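Local coordinates for protein fibrillarin-like rRNA/tRNA 2'-O-methyltransferase (Methanocaldococcus jannaschii, PDB 1FBN) that probably catalyses guide-RNA-directed 2'-O-methylation of ribose in rRNA and tRNA, using S-adenosyl-L-methionine as methyl donor within box C/D ribonucleoprotein particles, at residues M1-K5 with V16-D20; A26-I30 with H91-I95; K32-Y37 with E47-N53; S84-S90 with E113-C118. One frame throughout, in Å; residues are numbered along the deposited sequence.

Contact 1. Residues M1-K5 with V16-D20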
loop_
_atom_site.group_PDB
_atom_site.type_symbol
_atom_site.label_atom_id
_atom_site.label_comp_id
_atom_site.label_asym_id
_atom_site.label_seq_id
_atom_site.Cartn_x
_atom_site.Cartn_y
_atom_site.Cartn_z
HETATM N N MSE A 1 -30.700 -17.225 3.504
HETATM C CA MSE A 1 -29.607 -16.225 3.682
HETATM C C MSE A 1 -29.276 -16.023 5.157
HETATM O O MSE A 1 -30.069 -16.355 6.038
HETATM C CB MSE A 1 -29.995 -14.870 3.061
HETATM C CG MSE A 1 -30.935 -14.010 3.917
HETATM SE SE MSE A 1 -31.285 -12.381 3.225
HETATM C CE MSE A 1 -29.905 -11.449 3.795
ATOM N N GLU A 2 -28.094 -15.470 5.408
ATOM C CA GLU A 2 -27.630 -15.177 6.758
ATOM C C GLU A 2 -27.504 -13.661 6.894
ATOM O O GLU A 2 -27.553 -12.935 5.892
ATOM C CB GLU A 2 -26.265 -15.833 7.004
ATOM C CG GLU A 2 -26.295 -17.351 7.005
ATOM C CD GLU A 2 -27.157 -17.919 8.122
ATOM O OE1 GLU A 2 -26.853 -17.655 9.303
ATOM O OE2 GLU A 2 -28.141 -18.631 7.822
ATOM N N ASP A 3 -27.366 -13.181 8.128
ATOM C CA ASP A 3 -27.212 -11.749 8.370
ATOM C C ASP A 3 -25.920 -11.248 7.730
ATOM O O ASP A 3 -24.887 -11.918 7.794
ATOM C CB ASP A 3 -27.178 -11.446 9.874
ATOM C CG ASP A 3 -28.557 -11.497 10.528
ATOM O OD1 ASP A 3 -29.571 -11.664 9.816
ATOM O OD2 ASP A 3 -28.624 -11.357 11.771
ATOM N N ILE A 4 -25.999 -10.093 7.078
ATOM C CA ILE A 4 -24.838 -9.481 6.439
ATOM C C ILE A 4 -24.473 -8.249 7.259
ATOM O O ILE A 4 -25.350 -7.552 7.772
ATOM C CB ILE A 4 -25.145 -9.063 4.980
ATOM C CG1 ILE A 4 -25.434 -10.303 4.134
ATOM C CG2 ILE A 4 -23.983 -8.268 4.389
ATOM C CD1 ILE A 4 -25.805 -9.998 2.696
ATOM N N LYS A 5 -23.178 -7.984 7.386
ATOM C CA LYS A 5 -22.726 -6.838 8.159
ATOM C C LYS A 5 -21.481 -6.194 7.560
ATOM O O LYS A 5 -20.468 -6.863 7.340
ATOM C CB LYS A 5 -22.437 -7.263 9.601
ATOM C CG LYS A 5 -22.171 -6.107 10.557
ATOM C CD LYS A 5 -21.743 -6.621 11.927
ATOM C CE LYS A 5 -21.851 -5.547 12.999
ATOM N NZ LYS A 5 -21.037 -4.349 12.687
ATOM N N VAL A 16 -16.319 -6.752 5.593
ATOM C CA VAL A 16 -17.525 -7.324 5.013
ATOM C C VAL A 16 -17.746 -8.756 5.496
ATOM O O VAL A 16 -16.955 -9.655 5.194
ATOM C CB VAL A 16 -17.467 -7.314 3.471
ATOM C CG1 VAL A 16 -18.743 -7.906 2.899
ATOM C CG2 VAL A 16 -17.258 -5.894 2.955
ATOM N N ASP A 17 -18.808 -8.949 6.276
ATOM C CA ASP A 17 -19.163 -10.267 6.798
ATOM C C ASP A 17 -20.474 -10.724 6.152
ATOM O O ASP A 17 -21.554 -10.223 6.478
ATOM C CB ASP A 17 -19.292 -10.225 8.329
ATOM C CG ASP A 17 -19.734 -11.562 8.928
ATOM O OD1 ASP A 17 -19.238 -12.629 8.499
ATOM O OD2 ASP A 17 -20.585 -11.543 9.842
ATOM N N LEU A 18 -20.363 -11.648 5.200
ATOM C CA LEU A 18 -21.525 -12.180 4.498
ATOM C C LEU A 18 -22.183 -13.316 5.280
ATOM O O LEU A 18 -23.199 -13.864 4.851
ATOM C CB LEU A 18 -21.128 -12.655 3.097
ATOM C CG LEU A 18 -20.535 -11.597 2.161
ATOM C CD1 LEU A 18 -20.248 -12.212 0.802
ATOM C CD2 LEU A 18 -21.490 -10.415 2.014
ATOM N N GLY A 19 -21.595 -13.660 6.426
ATOM C CA GLY A 19 -22.127 -14.716 7.270
ATOM C C GLY A 19 -21.708 -16.132 6.909
ATOM O O GLY A 19 -22.362 -17.094 7.316
ATOM N N ASP A 20 -20.614 -16.267 6.167
ATOM C CA ASP A 20 -20.122 -17.580 5.755
ATOM C C ASP A 20 -18.784 -17.957 6.396
ATOM O O ASP A 20 -18.156 -18.942 6.004
ATOM C CB ASP A 20 -20.023 -17.660 4.224
ATOM C CG ASP A 20 -19.084 -16.612 3.624
ATOM O OD1 ASP A 20 -18.592 -15.717 4.349
ATOM O OD2 ASP A 20 -18.840 -16.690 2.402
HETATM O O HOH W 1 -23.471 -12.663 10.092
#
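Ile4 lays its CG2 methyl against the CD2 methyl of Leu18, 4.1 Å away, and this is the one apolar side-chain contact in a pairing whose direct hydrogen bonds are all between backbone atoms. The two segments run roughly antiparallel, and their single beta bridge joins Lys5 to Asp17 as a hydrogen-bonded pair: Lys5 N donates to Asp17 O at 2.9 Å and Asp17 N donates to Lys5 O, also at 2.9 Å. The Asp17 carbonyl additionally receives a CA-H...O contact from Ile4 CA at 3.4 Å. This bridge lies at the end of the antiparallel hairpin formed by strands 5-9 and 13-17, in the outer part of the N-terminal sheet. Beyond it the regular pairing lapses, and a water takes over, donating to Asp3 O at 2.8 Å and to Asp17 OD2 at 3.1 Å. Gly19 has a positive phi, and a side chain there would run into Glu2 CB; the bare Gly19 CA can instead sit 4.0 Å from Asp3 O. At this exposed hairpin end the direct hydrogen bonds need no particular side chain; the Asp17 carboxylate, through a water, and one Ile4-Leu18 methyl contact add to them.

Contact 2. Residues A26-I30 with H91-I95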
loop_
_atom_site.group_PDB
_atom_site.type_symbol
_atom_site.label_atom_id
_atom_site.label_comp_id
_atom_site.label_asym_id
_atom_site.label_seq_id
_atom_site.Cartn_x
_atom_site.Cartn_y
_atom_site.Cartn_z
ATOM N N ALA A 26 -13.297 -4.197 2.155
ATOM C CA ALA A 26 -13.604 -3.365 1.003
ATOM C C ALA A 26 -13.351 -1.892 1.286
ATOM O O ALA A 26 -13.081 -1.497 2.423
ATOM C CB ALA A 26 -15.065 -3.572 0.595
ATOM N N THR A 27 -13.378 -1.094 0.225
ATOM C CA THR A 27 -13.217 0.348 0.344
ATOM C C THR A 27 -14.429 0.991 -0.336
ATOM O O THR A 27 -15.099 0.365 -1.169
ATOM C CB THR A 27 -11.900 0.865 -0.297
ATOM O OG1 THR A 27 -11.805 0.415 -1.650
ATOM C CG2 THR A 27 -10.688 0.382 0.486
ATOM N N LYS A 28 -14.756 2.207 0.084
ATOM C CA LYS A 28 -15.876 2.945 -0.481
ATOM C C LYS A 28 -15.360 3.657 -1.739
ATOM O O LYS A 28 -14.547 4.580 -1.655
ATOM C CB LYS A 28 -16.391 3.943 0.553
ATOM C CG LYS A 28 -17.698 4.603 0.200
ATOM C CD LYS A 28 -18.158 5.496 1.336
ATOM C CE LYS A 28 -18.496 4.689 2.572
ATOM N NZ LYS A 28 -18.963 5.565 3.681
ATOM N N SER A 29 -15.808 3.189 -2.901
ATOM C CA SER A 29 -15.385 3.733 -4.196
ATOM C C SER A 29 -15.574 5.241 -4.397
ATOM O O SER A 29 -16.633 5.790 -4.077
ATOM C CB SER A 29 -16.094 2.975 -5.325
ATOM O OG SER A 29 -15.713 3.463 -6.602
ATOM N N ILE A 30 -14.537 5.905 -4.912
ATOM C CA ILE A 30 -14.618 7.340 -5.194
ATOM C C ILE A 30 -14.973 7.610 -6.669
ATOM O O ILE A 30 -15.089 8.759 -7.088
ATOM C CB ILE A 30 -13.329 8.117 -4.805
ATOM C CG1 ILE A 30 -12.118 7.573 -5.559
ATOM C CG2 ILE A 30 -13.131 8.093 -3.296
ATOM C CD1 ILE A 30 -10.877 8.428 -5.410
ATOM N N HIS A 91 -7.548 1.413 -4.376
ATOM C CA HIS A 91 -8.122 1.261 -3.042
ATOM C C HIS A 91 -7.562 2.276 -2.059
ATOM O O HIS A 91 -8.281 2.761 -1.186
ATOM C CB HIS A 91 -7.920 -0.164 -2.518
ATOM C CG HIS A 91 -8.861 -1.165 -3.115
ATOM N ND1 HIS A 91 -8.488 -2.037 -4.116
ATOM C CD2 HIS A 91 -10.159 -1.435 -2.847
ATOM C CE1 HIS A 91 -9.517 -2.803 -4.435
ATOM N NE2 HIS A 91 -10.543 -2.458 -3.679
ATOM N N VAL A 92 -6.275 2.591 -2.193
ATOM C CA VAL A 92 -5.640 3.574 -1.318
ATOM C C VAL A 92 -6.277 4.943 -1.576
ATOM O O VAL A 92 -6.478 5.722 -0.644
ATOM C CB VAL A 92 -4.108 3.642 -1.546
ATOM C CG1 VAL A 92 -3.509 4.821 -0.792
ATOM C CG2 VAL A 92 -3.448 2.343 -1.083
ATOM N N ALA A 93 -6.626 5.205 -2.838
ATOM C CA ALA A 93 -7.262 6.462 -3.240
ATOM C C ALA A 93 -8.672 6.559 -2.653
ATOM O O ALA A 93 -9.149 7.651 -2.336
ATOM C CB ALA A 93 -7.311 6.563 -4.752
ATOM N N ASP A 94 -9.339 5.415 -2.531
ATOM C CA ASP A 94 -10.677 5.361 -1.947
ATOM C C ASP A 94 -10.593 5.740 -0.474
ATOM O O ASP A 94 -11.415 6.506 0.023
ATOM C CB ASP A 94 -11.259 3.950 -2.049
ATOM C CG ASP A 94 -11.761 3.614 -3.436
ATOM O OD1 ASP A 94 -11.862 4.518 -4.292
ATOM O OD2 ASP A 94 -12.072 2.429 -3.668
ATOM N N ILE A 95 -9.602 5.180 0.220
ATOM C CA ILE A 95 -9.387 5.438 1.642
ATOM C C ILE A 95 -9.057 6.909 1.878
ATOM O O ILE A 95 -9.739 7.594 2.639
ATOM C CB ILE A 95 -8.233 4.563 2.200
ATOM C CG1 ILE A 95 -8.552 3.082 1.988
ATOM C CG2 ILE A 95 -8.013 4.849 3.685
ATOM C CD1 ILE A 95 -7.349 2.176 2.104
HETATM O O HOH W 2 -14.195 6.696 -0.025
#
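Thr27 points into the helix and meets it with both branches: OG1 donates a hydrogen bond to Asp94 OD2 at 2.9 Å, although the placement of OG1 is less certain, while CG2 rests 3.8 Å from Ile95 CG1. At Lys28 the side chain leads away, but its carbonyl O lies 3.4 Å from Asp94 CB, and a water joins Lys28 O (2.7 Å) to Asp94 O (2.8 Å). Ser29 CA then passes 3.6 Å from Asp94 OD2. Ile30 closes the run: its backbone N donates to Asp94 OD1 at 3.1 Å, and CD1 packs 4.1 Å from Ala93 CB. Asp94 thus has one carboxylate oxygen bonded to a side chain and the other to a backbone NH, and it also forms salt bridges with Arg50 through OD2 and Arg121 through OD1. The axes of strand segment 26-28 and helix segment 91-95 approach to 7.3 Å, with their directions 52° apart. This buried junction sets the N-terminal antiparallel sheet against helix 87-95 of the Rossmann-like methyltransferase domain, a two-part architecture typical of the fibrillarin family.

Contact 3. Residues K32-Y37 with E47-N53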
loop_
_atom_site.group_PDB
_atom_site.type_symbol
_atom_site.label_atom_id
_atom_site.label_comp_id
_atom_site.label_asym_id
_atom_site.label_seq_id
_atom_site.Cartn_x
_atom_site.Cartn_y
_atom_site.Cartn_z
ATOM N N LYS A 32 -17.766 5.846 -8.773
ATOM C CA LYS A 32 -18.863 4.895 -8.893
ATOM C C LYS A 32 -19.214 4.504 -10.324
ATOM O O LYS A 32 -19.091 5.302 -11.259
ATOM C CB LYS A 32 -20.074 5.421 -8.129
ATOM C CG LYS A 32 -19.695 5.817 -6.700
ATOM C CD LYS A 32 -20.862 6.243 -5.826
ATOM C CE LYS A 32 -21.596 7.456 -6.370
ATOM N NZ LYS A 32 -22.433 7.120 -7.561
ATOM N N GLY A 33 -19.607 3.244 -10.483
ATOM C CA GLY A 33 -19.960 2.724 -11.789
ATOM C C GLY A 33 -18.746 2.227 -12.550
ATOM O O GLY A 33 -18.815 1.995 -13.759
ATOM N N LYS A 34 -17.632 2.051 -11.844
ATOM C CA LYS A 34 -16.407 1.586 -12.481
ATOM C C LYS A 34 -15.694 0.488 -11.709
ATOM O O LYS A 34 -15.537 0.565 -10.489
ATOM C CB LYS A 34 -15.433 2.755 -12.687
ATOM C CG LYS A 34 -14.172 2.398 -13.483
ATOM C CD LYS A 34 -13.165 3.547 -13.493
ATOM C CE LYS A 34 -12.115 3.390 -14.590
ATOM N NZ LYS A 34 -11.368 2.105 -14.506
ATOM N N LYS A 35 -15.301 -0.555 -12.431
ATOM C CA LYS A 35 -14.546 -1.649 -11.848
ATOM C C LYS A 35 -13.126 -1.490 -12.386
ATOM O O LYS A 35 -12.914 -1.429 -13.601
ATOM C CB LYS A 35 -15.123 -3.008 -12.247
ATOM C CG LYS A 35 -16.409 -3.361 -11.525
ATOM C CD LYS A 35 -16.798 -4.807 -11.766
ATOM C CE LYS A 35 -18.080 -5.165 -11.028
ATOM N NZ LYS A 35 -18.403 -6.609 -11.176
ATOM N N VAL A 36 -12.171 -1.344 -11.475
ATOM C CA VAL A 36 -10.771 -1.176 -11.844
ATOM C C VAL A 36 -10.165 -2.476 -12.367
ATOM O O VAL A 36 -9.529 -2.487 -13.423
ATOM C CB VAL A 36 -9.939 -0.660 -10.641
ATOM C CG1 VAL A 36 -8.461 -0.560 -11.009
ATOM C CG2 VAL A 36 -10.460 0.693 -10.191
ATOM N N TYR A 37 -10.398 -3.570 -11.644
ATOM C CA TYR A 37 -9.853 -4.876 -12.016
ATOM C C TYR A 37 -10.859 -6.024 -11.892
ATOM O O TYR A 37 -10.510 -7.135 -11.482
ATOM C CB TYR A 37 -8.595 -5.172 -11.184
ATOM C CG TYR A 37 -8.814 -5.235 -9.681
ATOM C CD1 TYR A 37 -8.991 -4.072 -8.925
ATOM C CD2 TYR A 37 -8.818 -6.462 -9.013
ATOM C CE1 TYR A 37 -9.162 -4.134 -7.535
ATOM C CE2 TYR A 37 -8.987 -6.536 -7.630
ATOM C CZ TYR A 37 -9.157 -5.374 -6.897
ATOM O OH TYR A 37 -9.316 -5.464 -5.532
ATOM N N GLU A 47 -23.784 4.414 -2.680
ATOM C CA GLU A 47 -22.435 4.009 -2.288
ATOM C C GLU A 47 -22.069 2.661 -2.903
ATOM O O GLU A 47 -22.905 1.763 -2.998
ATOM C CB GLU A 47 -22.342 3.892 -0.763
ATOM C CG GLU A 47 -22.658 5.170 -0.003
ATOM C CD GLU A 47 -21.455 6.084 0.163
ATOM O OE1 GLU A 47 -20.785 6.403 -0.848
ATOM O OE2 GLU A 47 -21.184 6.489 1.318
ATOM N N GLU A 48 -20.817 2.525 -3.324
ATOM C CA GLU A 48 -20.338 1.278 -3.905
ATOM C C GLU A 48 -19.103 0.793 -3.157
ATOM O O GLU A 48 -18.083 1.476 -3.123
ATOM C CB GLU A 48 -20.023 1.454 -5.392
ATOM C CG GLU A 48 -21.263 1.561 -6.275
ATOM C CD GLU A 48 -20.956 1.621 -7.768
ATOM O OE1 GLU A 48 -19.804 1.348 -8.171
ATOM O OE2 GLU A 48 -21.883 1.935 -8.548
ATOM N N TYR A 49 -19.220 -0.359 -2.507
ATOM C CA TYR A 49 -18.102 -0.929 -1.771
ATOM C C TYR A 49 -17.372 -1.923 -2.663
ATOM O O TYR A 49 -17.957 -2.899 -3.128
ATOM C CB TYR A 49 -18.587 -1.609 -0.488
ATOM C CG TYR A 49 -19.192 -0.647 0.507
ATOM C CD1 TYR A 49 -20.554 -0.345 0.476
ATOM C CD2 TYR A 49 -18.404 -0.035 1.480
ATOM C CE1 TYR A 49 -21.118 0.544 1.389
ATOM C CE2 TYR A 49 -18.957 0.855 2.400
ATOM C CZ TYR A 49 -20.315 1.140 2.349
ATOM O OH TYR A 49 -20.868 2.009 3.261
ATOM N N ARG A 50 -16.102 -1.638 -2.936
ATOM C CA ARG A 50 -15.287 -2.494 -3.788
ATOM C C ARG A 50 -14.557 -3.549 -2.977
ATOM O O ARG A 50 -13.727 -3.219 -2.129
ATOM C CB ARG A 50 -14.261 -1.666 -4.566
ATOM C CG ARG A 50 -14.850 -0.625 -5.490
ATOM C CD ARG A 50 -13.833 -0.226 -6.543
ATOM N NE ARG A 50 -12.677 0.419 -5.945
ATOM C CZ ARG A 50 -11.409 0.134 -6.226
ATOM N NH1 ARG A 50 -11.090 -0.802 -7.113
ATOM N NH2 ARG A 50 -10.448 0.801 -5.609
ATOM N N ILE A 51 -14.865 -4.816 -3.240
ATOM C CA ILE A 51 -14.220 -5.923 -2.541
ATOM C C ILE A 51 -12.729 -5.890 -2.868
ATOM O O ILE A 51 -12.331 -5.979 -4.027
ATOM C CB ILE A 51 -14.842 -7.283 -2.944
ATOM C CG1 ILE A 51 -16.316 -7.334 -2.519
ATOM C CG2 ILE A 51 -14.061 -8.439 -2.335
ATOM C CD1 ILE A 51 -16.568 -7.097 -1.038
ATOM N N TRP A 52 -11.929 -5.713 -1.821
ATOM C CA TRP A 52 -10.471 -5.615 -1.906
ATOM C C TRP A 52 -9.822 -7.003 -1.846
ATOM O O TRP A 52 -9.563 -7.534 -0.767
ATOM C CB TRP A 52 -10.002 -4.740 -0.741
ATOM C CG TRP A 52 -8.644 -4.121 -0.865
ATOM C CD1 TRP A 52 -7.713 -4.332 -1.847
ATOM C CD2 TRP A 52 -8.056 -3.195 0.055
ATOM N NE1 TRP A 52 -6.579 -3.594 -1.587
ATOM C CE2 TRP A 52 -6.763 -2.888 -0.426
ATOM C CE3 TRP A 52 -8.500 -2.596 1.244
ATOM C CZ2 TRP A 52 -5.906 -2.006 0.242
ATOM C CZ3 TRP A 52 -7.645 -1.717 1.909
ATOM C CH2 TRP A 52 -6.362 -1.431 1.404
ATOM N N ASN A 53 -9.532 -7.563 -3.016
ATOM C CA ASN A 53 -8.947 -8.900 -3.141
ATOM C C ASN A 53 -7.496 -9.039 -2.643
ATOM O O ASN A 53 -6.574 -8.472 -3.230
ATOM C CB ASN A 53 -9.051 -9.352 -4.607
ATOM C CG ASN A 53 -8.806 -10.847 -4.796
ATOM O OD1 ASN A 53 -8.259 -11.528 -3.928
ATOM N ND2 ASN A 53 -9.217 -11.361 -5.948
HETATM O O HOH W 3 -16.967 1.307 -8.101
#
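Tyr37, Arg50 and Glu48 bury the most area here, where a loop passes over the face of the sheet above strand 47-51, their end-to-end directions 11° apart: Glu48 accepts a hydrogen bond, Arg50 packs, and Tyr37 meets Asn53 N. Glu48 points toward the loop and accepts a nearly straight hydrogen bond from Gly33 N at its OE1, 3.0 Å away. A water lies 2.8 Å from Glu48 OE1 and 2.9 Å from Lys34 O, linking the two. Gly33 has a positive phi that favours glycine, and Lys32 CB lies 3.9 Å from Glu48 CD. Arg50, two residues along the strand and also directed at the loop, brings NH1 to 3.5 Å from Val36 CG2 and 3.9 Å from Tyr37 CE1; its charge is met by salt bridges to Glu39 and Asp94. Tyr37 reaches across to Asn53, its OH accepting a hydrogen bond from Asn53 N at 3.3 Å, though the position of that OH is less sure. The ring edge faces Asn53 CB, and Tyr37 also touches Thr87, predicted to bind S-adenosyl-L-methionine. Glu48 is further paired with Lys43. The strand's backbone is engaged with its neighbours 25-28 and 41-44, so the loop is reached by side chains rising from the sheet face: Glu48 and, less surely, Tyr37 OH supply the polar links, while Arg50 packs.

Contact 4. Residues S84-S90 with E113-C118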
loop_
_atom_site.group_PDB
_atom_site.type_symbol
_atom_site.label_atom_id
_atom_site.label_comp_id
_atom_site.label_asym_id
_atom_site.label_seq_id
_atom_site.Cartn_x
_atom_site.Cartn_y
_atom_site.Cartn_z
ATOM N N SER A 84 2.646 -1.158 -10.611
ATOM C CA SER A 84 1.247 -1.473 -10.377
ATOM C C SER A 84 0.395 -1.200 -11.603
ATOM O O SER A 84 0.679 -0.288 -12.382
ATOM C CB SER A 84 0.704 -0.662 -9.195
ATOM O OG SER A 84 -0.674 -0.934 -8.970
ATOM N N ALA A 85 -0.638 -2.023 -11.764
ATOM C CA ALA A 85 -1.588 -1.886 -12.859
ATOM C C ALA A 85 -2.796 -1.082 -12.353
ATOM O O ALA A 85 -3.785 -0.911 -13.072
ATOM C CB ALA A 85 -2.025 -3.261 -13.359
ATOM N N GLY A 86 -2.714 -0.621 -11.104
ATOM C CA GLY A 86 -3.780 0.177 -10.522
ATOM C C GLY A 86 -4.554 -0.422 -9.362
ATOM O O GLY A 86 -5.287 0.300 -8.688
ATOM N N THR A 87 -4.368 -1.715 -9.101
ATOM C CA THR A 87 -5.085 -2.416 -8.025
ATOM C C THR A 87 -4.998 -1.757 -6.651
ATOM O O THR A 87 -5.974 -1.179 -6.185
ATOM C CB THR A 87 -4.643 -3.896 -7.912
ATOM O OG1 THR A 87 -4.840 -4.553 -9.169
ATOM C CG2 THR A 87 -5.455 -4.620 -6.852
ATOM N N THR A 88 -3.840 -1.844 -6.000
ATOM C CA THR A 88 -3.687 -1.243 -4.677
ATOM C C THR A 88 -3.880 0.277 -4.702
ATOM O O THR A 88 -4.573 0.823 -3.843
ATOM C CB THR A 88 -2.348 -1.635 -4.016
ATOM O OG1 THR A 88 -2.275 -3.063 -3.917
ATOM C CG2 THR A 88 -2.239 -1.043 -2.614
ATOM N N PRO A 89 -3.289 0.981 -5.695
ATOM C CA PRO A 89 -3.460 2.438 -5.754
ATOM C C PRO A 89 -4.926 2.878 -5.799
ATOM O O PRO A 89 -5.282 3.893 -5.218
ATOM C CB PRO A 89 -2.723 2.807 -7.037
ATOM C CG PRO A 89 -1.585 1.847 -7.034
ATOM C CD PRO A 89 -2.281 0.545 -6.682
ATOM N N SER A 90 -5.785 2.111 -6.465
ATOM C CA SER A 90 -7.196 2.488 -6.535
ATOM C C SER A 90 -7.873 2.437 -5.162
ATOM O O SER A 90 -8.653 3.327 -4.814
ATOM C CB SER A 90 -7.951 1.624 -7.549
ATOM O OG SER A 90 -7.990 0.264 -7.162
ATOM N N GLU A 113 -0.741 1.910 -18.089
ATOM C CA GLU A 113 -1.731 1.003 -17.517
ATOM C C GLU A 113 -2.321 1.587 -16.238
ATOM O O GLU A 113 -3.532 1.519 -16.019
ATOM C CB GLU A 113 -1.105 -0.363 -17.231
ATOM C CG GLU A 113 -0.516 -1.026 -18.464
ATOM C CD GLU A 113 -0.053 -2.449 -18.212
ATOM O OE1 GLU A 113 0.393 -2.758 -17.082
ATOM O OE2 GLU A 113 -0.129 -3.262 -19.159
ATOM N N LEU A 114 -1.462 2.176 -15.409
ATOM C CA LEU A 114 -1.908 2.784 -14.163
ATOM C C LEU A 114 -2.877 3.932 -14.452
ATOM O O LEU A 114 -3.874 4.107 -13.753
ATOM C CB LEU A 114 -0.707 3.284 -13.355
ATOM C CG LEU A 114 -0.983 3.985 -12.016
ATOM C CD1 LEU A 114 -1.831 3.113 -11.105
ATOM C CD2 LEU A 114 0.336 4.326 -11.346
ATOM N N LEU A 115 -2.588 4.693 -15.504
ATOM C CA LEU A 115 -3.425 5.816 -15.913
ATOM C C LEU A 115 -4.796 5.372 -16.418
ATOM O O LEU A 115 -5.781 6.082 -16.234
ATOM C CB LEU A 115 -2.714 6.649 -16.985
ATOM C CG LEU A 115 -1.949 7.888 -16.512
ATOM C CD1 LEU A 115 -1.103 7.576 -15.300
ATOM C CD2 LEU A 115 -1.100 8.420 -17.647
ATOM N N ASP A 116 -4.857 4.198 -17.045
ATOM C CA ASP A 116 -6.118 3.670 -17.565
ATOM C C ASP A 116 -7.007 3.104 -16.453
ATOM O O ASP A 116 -8.230 3.272 -16.474
ATOM C CB ASP A 116 -5.857 2.595 -18.624
ATOM C CG ASP A 116 -5.100 3.131 -19.835
ATOM O OD1 ASP A 116 -5.343 4.291 -20.242
ATOM O OD2 ASP A 116 -4.259 2.386 -20.385
ATOM N N ALA A 117 -6.383 2.446 -15.481
ATOM C CA ALA A 117 -7.104 1.854 -14.362
ATOM C C ALA A 117 -7.559 2.888 -13.332
ATOM O O ALA A 117 -8.656 2.781 -12.787
ATOM C CB ALA A 117 -6.246 0.799 -13.697
ATOM N N CYS A 118 -6.714 3.878 -13.061
ATOM C CA CYS A 118 -7.033 4.919 -12.084
ATOM C C CYS A 118 -7.513 6.195 -12.755
ATOM O O CYS A 118 -7.382 7.294 -12.208
ATOM C CB CYS A 118 -5.818 5.199 -11.197
ATOM S SG CYS A 118 -5.344 3.775 -10.202
#
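A carbonyl oxygen pressed close to a methyl group, Ala85 O only 3.1 Å from Ala117 CB, marks how tightly this glycine-containing turn sits on the neighbouring helix. The setting is the Rossmann-like fold of class I methyltransferases: the loop after strand 77-81 leads into helix 87-95, and Thr87 and Thr88 at the start of that helix are predicted to bind S-adenosyl-L-methionine. Gly86 occupies the N-cap position, with a positive phi, and any CB would clash with Ala117 CB. Its bare CA instead approaches Leu114 CD1 to 3.6 Å. Just before it, Ser84 OG accepts a hydrogen bond from Gly86 N at 3.0 Å, forming an ST turn that shapes the approach to the helix. No hydrogen bond joins the two segments, and their fit rests on close van der Waals packing of small and apolar side chains against backbone; Ser84 O, buried 4.0 Å from Leu114 CB, has no polar partner at all. Leu114 sends CD1 to Pro89 CB, 4.2 Å away, and its side chain also touches Ala103 and Glu105 of strand 100-105, Glu105 being another predicted cofactor residue. The helix 108-117 that carries Leu114 thereby backs both the turn and that strand. Cys118, the first residue to leave helical geometry, closes the far end of the patch: its SG lies 3.8 Å from Gly86 O, 4.2 Å from Pro89 CB and 4.3 Å from Ser90 CB.

Burial and the elements joined, rather than distance from the chain's centre, go with the chemistry of these contacts. Contact 1, at the surface about 27 Å out from the centre of the chain, relies on backbone pairing and solvent, whereas contact 2, buried and about 12 Å out, spends a charged carboxylate on joining sheet to helix. Contact 3 is partly buried and mostly polar; contact 4, partly buried though as central as contact 2, is van der Waals packing with no hydrogen bond across. Contacts 1, 2 and 3 share the N-terminal antiparallel sheet, and contacts 2 and 4 share helix 87-95. Contact 3 links the groups: Arg50 N lies 2.9 Å from Thr27 O, and Arg50 NH2 3.0 Å from Ser90 OG.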